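Local atomic coordinates of BIFUNCTIONAL PROTEIN Proline utilization A (PutA) (Corynebacterium freiburgense, PDB entry 5UX5), a protein that probably catalyses the two-step oxidation of proline to glutamate, using an FAD-dependent proline dehydrogenase and an NAD-dependent aldehyde dehydrogenase module joined in one chain. Residues Gln885-Trp890 and Lys1057-Ser1062; Phe1010-Ile1016 and Asn1035-Ile1040. The contacts are given in a common frame with arbitrary orientation. Residue numbers count along the deposited sequence, not the author numbering.

Contact 1 of 2, residues Gln885-Trp890 and Lys1057-Ser1062; sequences QPFGGW and KEQAVS
A strand from a C-terminal domain can dock on a loop of the aldehyde dehydrogenase module through a few well-placed side chains. Residues Lys1057-Ser1062 are in beta-strand conformation, while Gln885-Trp890 is an extended loop running at 142° to them; CA atoms approach to 5.6 Å at Gln885 and Ala1060 but stay 7.7 Å apart at Trp890 and Lys1057, and 372 Å² is buried. Lys1057, with chi angles m, t, m, t, folds over a face of the Trp890 indole (chi1 m). Its CE lies 3.6 Å from the six-membered ring centroid of Trp890 in a CH-pi contact, and its NZ 3.9 Å from that centroid, a cation-pi pair. Next, Glu1058 O accepts a hydrogen bond from Trp890 NE1 at 3.0 Å, at the ring edge, near its plane, while its carboxylate turns to Asn905 and the Lys900 amide. The loop, Pro-Phe-Gly-Gly, matches a sequence motif of the aldehyde dehydrogenase family, and the strand lies parallel to strand 870-873, extending the sheet that runs through this module. Gln1059 NE2 comes within 3.8 Å of Trp890 CH2 and donates to Val868 O; OE1 of Gln1059 accepts from Arg970 NE. Ala1060 CB then meets Pro886 CD at 4.0 Å and Pro886 O at 3.7 Å. At Ser1062, OG lies 3.7 Å from Gln885 NE2, and each of these two atoms hydrogen-bonds Asn967 OD1.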
ATOM      1  N   GLN A 885      -6.575   8.332   3.999  1.00 33.35           N
ATOM      2  CA  GLN A 885      -7.799   7.536   4.137  1.00 34.68           C
ATOM      3  C   GLN A 885      -8.124   7.507   5.623  1.00 35.61           C
ATOM      4  O   GLN A 885      -7.692   6.600   6.350  1.00 40.84           O
ATOM      5  CB  GLN A 885      -7.630   6.122   3.576  1.00 32.02           C
ATOM      6  CG  GLN A 885      -7.180   6.081   2.122  1.00 31.23           C
ATOM      7  CD  GLN A 885      -5.674   5.925   2.004  1.00 32.42           C
ATOM      8  OE1 GLN A 885      -5.020   5.447   2.943  1.00 32.06           O
ATOM      9  NE2 GLN A 885      -5.107   6.361   0.867  1.00 26.97           N
ATOM     10  N   PRO A 886      -8.804   8.532   6.126  1.00 34.69           N
ATOM     11  CA  PRO A 886      -9.331   8.466   7.492  1.00 34.66           C
ATOM     12  C   PRO A 886     -10.167   7.208   7.661  1.00 32.58           C
ATOM     13  O   PRO A 886     -10.934   6.828   6.773  1.00 32.92           O
ATOM     14  CB  PRO A 886     -10.177   9.729   7.594  1.00 34.42           C
ATOM     15  CG  PRO A 886      -9.599  10.644   6.550  1.00 26.48           C
ATOM     16  CD  PRO A 886      -9.139   9.797   5.454  1.00 25.11           C
ATOM     17  N   PHE A 887     -10.019   6.543   8.798  1.00 25.64           N
ATOM     18  CA  PHE A 887     -10.507   5.177   8.925  1.00 25.09           C
ATOM     19  C   PHE A 887     -11.661   5.090   9.932  1.00 36.11           C
ATOM     20  O   PHE A 887     -11.576   5.646  11.039  1.00 37.48           O
ATOM     21  CB  PHE A 887      -9.357   4.253   9.328  1.00 20.17           C
ATOM     22  CG  PHE A 887      -9.699   2.791   9.254  1.00 27.08           C
ATOM     23  CD1 PHE A 887      -9.679   2.131   8.047  1.00 27.32           C
ATOM     24  CD2 PHE A 887     -10.070   2.085  10.397  1.00 23.25           C
ATOM     25  CE1 PHE A 887     -10.004   0.780   7.965  1.00 36.06           C
ATOM     26  CE2 PHE A 887     -10.399   0.749  10.330  1.00 21.80           C
ATOM     27  CZ  PHE A 887     -10.363   0.088   9.109  1.00 36.86           C
ATOM     28  N   GLY A 888     -12.739   4.386   9.541  1.00 21.31           N
ATOM     29  CA  GLY A 888     -13.889   4.173  10.391  1.00 21.19           C
ATOM     30  C   GLY A 888     -15.096   3.681   9.629  1.00 27.06           C
ATOM     31  O   GLY A 888     -15.221   3.967   8.440  1.00 34.43           O
ATOM     32  N   GLY A 889     -15.988   2.919  10.274  1.00 25.83           N
ATOM     33  CA  GLY A 889     -17.030   2.205   9.573  1.00 34.12           C
ATOM     34  C   GLY A 889     -18.443   2.685   9.882  1.00 37.37           C
ATOM     35  O   GLY A 889     -18.681   3.497  10.775  1.00 27.93           O
ATOM     36  N   TRP A 890     -19.386   2.114   9.146  1.00 38.04           N
ATOM     37  CA  TRP A 890     -20.808   2.289   9.366  1.00 29.79           C
ATOM     38  C   TRP A 890     -21.386   1.000   9.949  1.00 35.78           C
ATOM     39  O   TRP A 890     -20.697  -0.017  10.065  1.00 38.81           O
ATOM     40  CB  TRP A 890     -21.499   2.651   8.044  1.00 29.09           C
ATOM     41  CG  TRP A 890     -20.975   3.901   7.369  1.00 32.88           C
ATOM     42  CD1 TRP A 890     -20.116   4.811   7.901  1.00 29.77           C
ATOM     43  CD2 TRP A 890     -21.326   4.408   6.053  1.00 32.39           C
ATOM     44  NE1 TRP A 890     -19.888   5.843   6.999  1.00 30.37           N
ATOM     45  CE2 TRP A 890     -20.614   5.613   5.861  1.00 24.84           C
ATOM     46  CE3 TRP A 890     -22.147   3.944   5.021  1.00 25.76           C
ATOM     47  CZ2 TRP A 890     -20.699   6.352   4.693  1.00 24.25           C
ATOM     48  CZ3 TRP A 890     -22.246   4.689   3.869  1.00 25.91           C
ATOM     49  CH2 TRP A 890     -21.522   5.884   3.713  1.00 25.15           C
ATOM     50  N   LYS A1057     -22.611  10.897   7.791  1.00 23.67           N
ATOM     51  CA  LYS A1057     -21.678   9.792   7.945  1.00 23.27           C
ATOM     52  C   LYS A1057     -20.406  10.120   7.167  1.00 25.93           C
ATOM     53  O   LYS A1057     -20.449  10.308   5.945  1.00 27.47           O
ATOM     54  CB  LYS A1057     -22.306   8.498   7.420  1.00 30.68           C
ATOM     55  CG  LYS A1057     -23.552   8.011   8.126  1.00 27.02           C
ATOM     56  CD  LYS A1057     -24.026   6.721   7.468  1.00 25.86           C
ATOM     57  CE  LYS A1057     -24.345   6.982   6.009  1.00 34.45           C
ATOM     58  NZ  LYS A1057     -25.211   5.956   5.355  1.00 45.64           N
ATOM     59  N   GLU A1058     -19.276  10.151   7.858  1.00 24.57           N
ATOM     60  CA  GLU A1058     -18.025  10.453   7.178  1.00 26.99           C
ATOM     61  C   GLU A1058     -17.640   9.290   6.270  1.00 29.72           C
ATOM     62  O   GLU A1058     -17.965   8.128   6.557  1.00 26.88           O
ATOM     63  CB  GLU A1058     -16.919  10.712   8.204  1.00 24.02           C
ATOM     64  CG  GLU A1058     -17.224  11.866   9.137  1.00 24.45           C
ATOM     65  CD  GLU A1058     -16.166  12.087  10.203  1.00 30.80           C
ATOM     66  OE1 GLU A1058     -16.358  13.002  11.054  1.00 27.85           O
ATOM     67  OE2 GLU A1058     -15.166  11.336  10.212  1.00 32.93           O
ATOM     68  N   GLN A1059     -16.957   9.605   5.159  1.00 25.66           N
ATOM     69  CA  GLN A1059     -16.516   8.576   4.216  1.00 21.87           C
ATOM     70  C   GLN A1059     -15.253   8.977   3.462  1.00 22.54           C
ATOM     71  O   GLN A1059     -15.158  10.092   2.940  1.00 23.21           O
ATOM     72  CB  GLN A1059     -17.611   8.253   3.190  1.00 22.69           C
ATOM     73  CG  GLN A1059     -17.211   7.240   2.130  1.00 23.60           C
ATOM     74  CD  GLN A1059     -18.288   7.006   1.107  1.00 28.37           C
ATOM     75  OE1 GLN A1059     -18.656   7.919   0.368  1.00 39.86           O
ATOM     76  NE2 GLN A1059     -18.779   5.770   1.024  1.00 25.57           N
ATOM     77  N   ALA A1060     -14.320   8.030   3.337  1.00 21.28           N
ATOM     78  CA  ALA A1060     -13.108   8.194   2.539  1.00 21.02           C
ATOM     79  C   ALA A1060     -13.211   7.368   1.266  1.00 26.02           C
ATOM     80  O   ALA A1060     -13.507   6.174   1.334  1.00 29.28           O
ATOM     81  CB  ALA A1060     -11.877   7.759   3.323  1.00 21.82           C
ATOM     82  N   VAL A1061     -12.984   8.000   0.109  1.00 32.29           N
ATOM     83  CA  VAL A1061     -13.011   7.309  -1.184  1.00 29.41           C
ATOM     84  C   VAL A1061     -11.636   7.452  -1.819  1.00 36.34           C
ATOM     85  O   VAL A1061     -11.242   8.552  -2.234  1.00 39.49           O
ATOM     86  CB  VAL A1061     -14.089   7.849  -2.125  1.00 22.94           C
ATOM     87  CG1 VAL A1061     -14.222   6.935  -3.329  1.00 23.60           C
ATOM     88  CG2 VAL A1061     -15.420   7.996  -1.400  1.00 38.39           C
ATOM     89  N   SER A1062     -10.928   6.328  -1.948  1.00 32.25           N
ATOM     90  CA  SER A1062      -9.567   6.284  -2.462  1.00 22.81           C
ATOM     91  C   SER A1062      -9.576   5.567  -3.799  1.00 22.13           C
ATOM     92  O   SER A1062     -10.003   4.410  -3.865  1.00 30.64           O
ATOM     93  CB  SER A1062      -8.647   5.574  -1.477  1.00 21.02           C
ATOM     94  OG  SER A1062      -7.347   5.499  -2.012  1.00 41.95           O
TER

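Contact 2 of 2, residues Phe1010-Ile1016 and Asn1035-Ile1040; sequences FPPHSRI and NGSVVI
At the change from helix to strand in this beta-alpha-beta unit, side-chain hydrogen bonds precede the parallel pairing. Here strand 1015-1018 leads through helix 1026-1035 to strand 1038-1040, in a Rossmann-like topology. Arg1015 bridges Val1038 (CA-CA 5.0 Å) and Ile1016 bridges Val1039 (4.6 Å between CA atoms). Val1038 N donates to Ser1014 O (2.9 Å), Ile1016 N to Val1038 O (2.8 Å), and Ile1040 N to Ile1016 O (2.6 Å). Ahead of the strand, Pro1011-Ser1014 forms a type II turn with His1013 at positive phi; Ser1014 OG donates to Pro1011 O (2.7 Å). Across from it, Asn1035 (chi1 p) makes an Asx turn, OD1 accepting from Ser1037 N at 3.3 Å and from Ser1037 OG at 2.7 Å. That OG, set by chi1 m, also accepts from Ser1014 N at 3.0 Å. His1013 N donates to Asn1035 O (3.1 Å), and its imidazole NE2 pairs with Asn892. Gly1036, at phi 66°, leaves the helix where a CB would crowd His1013 CD2. Ile1016 CD1 meets Val1039 CG2 at 4.1 Å, whereas Arg1015 CG packs on Val1038 CG1 (3.7 Å) and its NH1 bonds Leu1056 O. Ser1037 OG thus gives its proton to Asn1035 OD1 and accepts from Ser1014 N, linking turn and helix end: hydroxyls satisfy Ser1014 N and Pro1011 O, a backbone carbonyl His1013 N, and backbone-to-backbone pairing takes over from Val1038 N.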
ATOM      1  N   PHE A1010     -36.076   0.407  18.284  1.00 35.94           N
ATOM      2  CA  PHE A1010     -35.320   1.086  17.241  1.00 45.89           C
ATOM      3  C   PHE A1010     -34.211   0.146  16.780  1.00 49.92           C
ATOM      4  O   PHE A1010     -33.750  -0.691  17.564  1.00 51.76           O
ATOM      5  CB  PHE A1010     -34.744   2.430  17.726  1.00 33.51           C
ATOM      6  CG  PHE A1010     -34.041   2.355  19.054  1.00 35.52           C
ATOM      7  CD1 PHE A1010     -32.693   2.026  19.130  1.00 32.03           C
ATOM      8  CD2 PHE A1010     -34.725   2.617  20.239  1.00 41.23           C
ATOM      9  CE1 PHE A1010     -32.034   1.965  20.359  1.00 31.60           C
ATOM     10  CE2 PHE A1010     -34.068   2.553  21.475  1.00 43.72           C
ATOM     11  CZ  PHE A1010     -32.722   2.227  21.528  1.00 39.25           C
ATOM     12  N   PRO A1011     -33.768   0.253  15.530  1.00 45.04           N
ATOM     13  CA  PRO A1011     -32.884  -0.768  14.956  1.00 40.91           C
ATOM     14  C   PRO A1011     -31.493  -0.705  15.556  1.00 39.47           C
ATOM     15  O   PRO A1011     -31.111   0.305  16.157  1.00 44.03           O
ATOM     16  CB  PRO A1011     -32.846  -0.401  13.462  1.00 36.57           C
ATOM     17  CG  PRO A1011     -33.914   0.562  13.243  1.00 37.48           C
ATOM     18  CD  PRO A1011     -34.131   1.271  14.535  1.00 41.94           C
ATOM     19  N   PRO A1012     -30.696  -1.758  15.401  1.00 40.70           N
ATOM     20  CA  PRO A1012     -29.290  -1.664  15.817  1.00 35.21           C
ATOM     21  C   PRO A1012     -28.567  -0.548  15.069  1.00 36.77           C
ATOM     22  O   PRO A1012     -28.825  -0.293  13.888  1.00 30.81           O
ATOM     23  CB  PRO A1012     -28.718  -3.049  15.465  1.00 32.56           C
ATOM     24  CG  PRO A1012     -29.928  -3.987  15.495  1.00 34.20           C
ATOM     25  CD  PRO A1012     -31.095  -3.137  15.032  1.00 34.48           C
ATOM     26  N   HIS A1013     -27.646   0.107  15.779  1.00 29.63           N
ATOM     27  CA  HIS A1013     -26.751   1.144  15.260  1.00 29.34           C
ATOM     28  C   HIS A1013     -27.465   2.446  14.900  1.00 33.14           C
ATOM     29  O   HIS A1013     -26.948   3.251  14.115  1.00 32.82           O
ATOM     30  CB  HIS A1013     -25.945   0.613  14.074  1.00 28.26           C
ATOM     31  CG  HIS A1013     -25.396  -0.749  14.333  1.00 43.62           C
ATOM     32  ND1 HIS A1013     -25.853  -1.875  13.680  1.00 50.08           N
ATOM     33  CD2 HIS A1013     -24.517  -1.185  15.270  1.00 48.64           C
ATOM     34  CE1 HIS A1013     -25.237  -2.941  14.158  1.00 52.78           C
ATOM     35  NE2 HIS A1013     -24.435  -2.551  15.137  1.00 56.29           N
ATOM     36  N   SER A1014     -28.620   2.688  15.504  1.00 28.81           N
ATOM     37  CA  SER A1014     -29.324   3.939  15.310  1.00 31.03           C
ATOM     38  C   SER A1014     -28.618   5.077  16.040  1.00 31.20           C
ATOM     39  O   SER A1014     -27.842   4.877  16.982  1.00 28.30           O
ATOM     40  CB  SER A1014     -30.763   3.813  15.803  1.00 29.74           C
ATOM     41  OG  SER A1014     -31.396   2.752  15.147  1.00 32.08           O
ATOM     42  N   ARG A1015     -28.912   6.289  15.595  1.00 27.34           N
ATOM     43  CA  ARG A1015     -28.528   7.498  16.304  1.00 26.59           C
ATOM     44  C   ARG A1015     -29.795   8.116  16.877  1.00 34.57           C
ATOM     45  O   ARG A1015     -30.795   8.250  16.165  1.00 35.13           O
ATOM     46  CB  ARG A1015     -27.818   8.492  15.369  1.00 30.30           C
ATOM     47  CG  ARG A1015     -26.386   8.178  14.956  1.00 25.16           C
ATOM     48  CD  ARG A1015     -25.863   9.238  14.020  1.00 24.66           C
ATOM     49  NE  ARG A1015     -24.557   8.925  13.448  1.00 34.04           N
ATOM     50  CZ  ARG A1015     -23.958   9.659  12.509  1.00 32.34           C
ATOM     51  NH1 ARG A1015     -24.547  10.738  12.017  1.00 30.09           N
ATOM     52  NH2 ARG A1015     -22.769   9.316  12.042  1.00 23.20           N
ATOM     53  N   ILE A1016     -29.770   8.467  18.160  1.00 32.73           N
ATOM     54  CA  ILE A1016     -30.946   8.980  18.854  1.00 33.11           C
ATOM     55  C   ILE A1016     -30.585  10.341  19.413  1.00 35.12           C
ATOM     56  O   ILE A1016     -29.662  10.446  20.232  1.00 34.76           O
ATOM     57  CB  ILE A1016     -31.416   8.031  19.964  1.00 30.38           C
ATOM     58  CG1 ILE A1016     -31.755   6.669  19.384  1.00 31.70           C
ATOM     59  CG2 ILE A1016     -32.605   8.548  20.611  1.00 28.77           C
ATOM     60  CD1 ILE A1016     -31.523   5.550  20.369  1.00 34.68           C
ATOM     61  N   ASN A1035     -27.838  -2.918  21.444  1.00 32.33           N
ATOM     62  CA  ASN A1035     -27.784  -3.014  19.995  1.00 32.15           C
ATOM     63  C   ASN A1035     -26.859  -1.987  19.349  1.00 30.72           C
ATOM     64  O   ASN A1035     -26.981  -1.723  18.148  1.00 33.39           O
ATOM     65  CB  ASN A1035     -29.190  -2.942  19.393  1.00 36.13           C
ATOM     66  CG  ASN A1035     -29.850  -1.570  19.519  1.00 42.07           C
ATOM     67  OD1 ASN A1035     -29.204  -0.551  19.772  1.00 41.27           O
ATOM     68  ND2 ASN A1035     -31.162  -1.548  19.326  1.00 33.30           N
ATOM     69  N   GLY A1036     -25.930  -1.413  20.115  1.00 34.95           N
ATOM     70  CA  GLY A1036     -24.907  -0.525  19.571  1.00 37.51           C
ATOM     71  C   GLY A1036     -25.364   0.802  18.973  1.00 36.23           C
ATOM     72  O   GLY A1036     -24.655   1.361  18.128  1.00 39.56           O
ATOM     73  N   SER A1037     -26.523   1.319  19.378  1.00 32.58           N
ATOM     74  CA  SER A1037     -26.955   2.655  18.994  1.00 31.58           C
ATOM     75  C   SER A1037     -26.314   3.705  19.915  1.00 31.40           C
ATOM     76  O   SER A1037     -25.665   3.385  20.917  1.00 31.13           O
ATOM     77  CB  SER A1037     -28.481   2.751  19.049  1.00 28.67           C
ATOM     78  OG  SER A1037     -29.108   1.749  18.270  1.00 29.62           O
ATOM     79  N   VAL A1038     -26.501   4.975  19.579  1.00 26.42           N
ATOM     80  CA  VAL A1038     -25.883   6.056  20.335  1.00 25.70           C
ATOM     81  C   VAL A1038     -26.919   7.132  20.641  1.00 32.48           C
ATOM     82  O   VAL A1038     -27.601   7.639  19.744  1.00 43.62           O
ATOM     83  CB  VAL A1038     -24.656   6.639  19.591  1.00 27.27           C
ATOM     84  CG1 VAL A1038     -25.030   7.146  18.219  1.00 24.70           C
ATOM     85  CG2 VAL A1038     -24.010   7.738  20.408  1.00 24.20           C
ATOM     86  N   VAL A1039     -27.052   7.450  21.915  1.00 25.91           N
ATOM     87  CA  VAL A1039     -27.962   8.479  22.375  1.00 26.05           C
ATOM     88  C   VAL A1039     -27.148   9.766  22.429  1.00 25.56           C
ATOM     89  O   VAL A1039     -26.243   9.885  23.254  1.00 26.10           O
ATOM     90  CB  VAL A1039     -28.549   8.116  23.748  1.00 26.67           C
ATOM     91  CG1 VAL A1039     -29.380   9.244  24.312  1.00 30.11           C
ATOM     92  CG2 VAL A1039     -29.362   6.840  23.667  1.00 27.62           C
ATOM     93  N   ILE A1040     -27.444  10.709  21.535  1.00 25.04           N
ATOM     94  CA  ILE A1040     -26.764  12.002  21.473  1.00 29.56           C
ATOM     95  C   ILE A1040     -27.503  12.946  22.423  1.00 38.40           C
ATOM     96  O   ILE A1040     -28.591  13.449  22.113  1.00 35.56           O
ATOM     97  CB  ILE A1040     -26.737  12.530  20.038  1.00 28.32           C
ATOM     98  CG1 ILE A1040     -26.099  11.465  19.122  1.00 32.45           C
ATOM     99  CG2 ILE A1040     -26.058  13.871  19.965  1.00 23.71           C
ATOM    100  CD1 ILE A1040     -26.415  11.618  17.625  1.00 24.21           C
TER

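Overall arrangement
Following the chain, residues 885-890 come first, late in the aldehyde dehydrogenase module. Strand 965-980 of the C-terminal part then becomes common ground for both contacts: strand 1015-1018 pairs with it parallel, strand 1056-1064 antiparallel. Contact 2 closes a short loop, with only 18 residues between its segments, and completes one beta-alpha-beta unit. Contact 1 closes last, spanning 166 residues, so the smaller loop lies wholly within the larger one. Their centres are about 19 Å apart, and Lys1057 CG packs 4.2 Å from Arg1015 NH2. Strand 1056-1064, lying between strand 870-873 (parallel) and strand 965-980, thus ties the C-terminal fold to the sheet of the aldehyde dehydrogenase module.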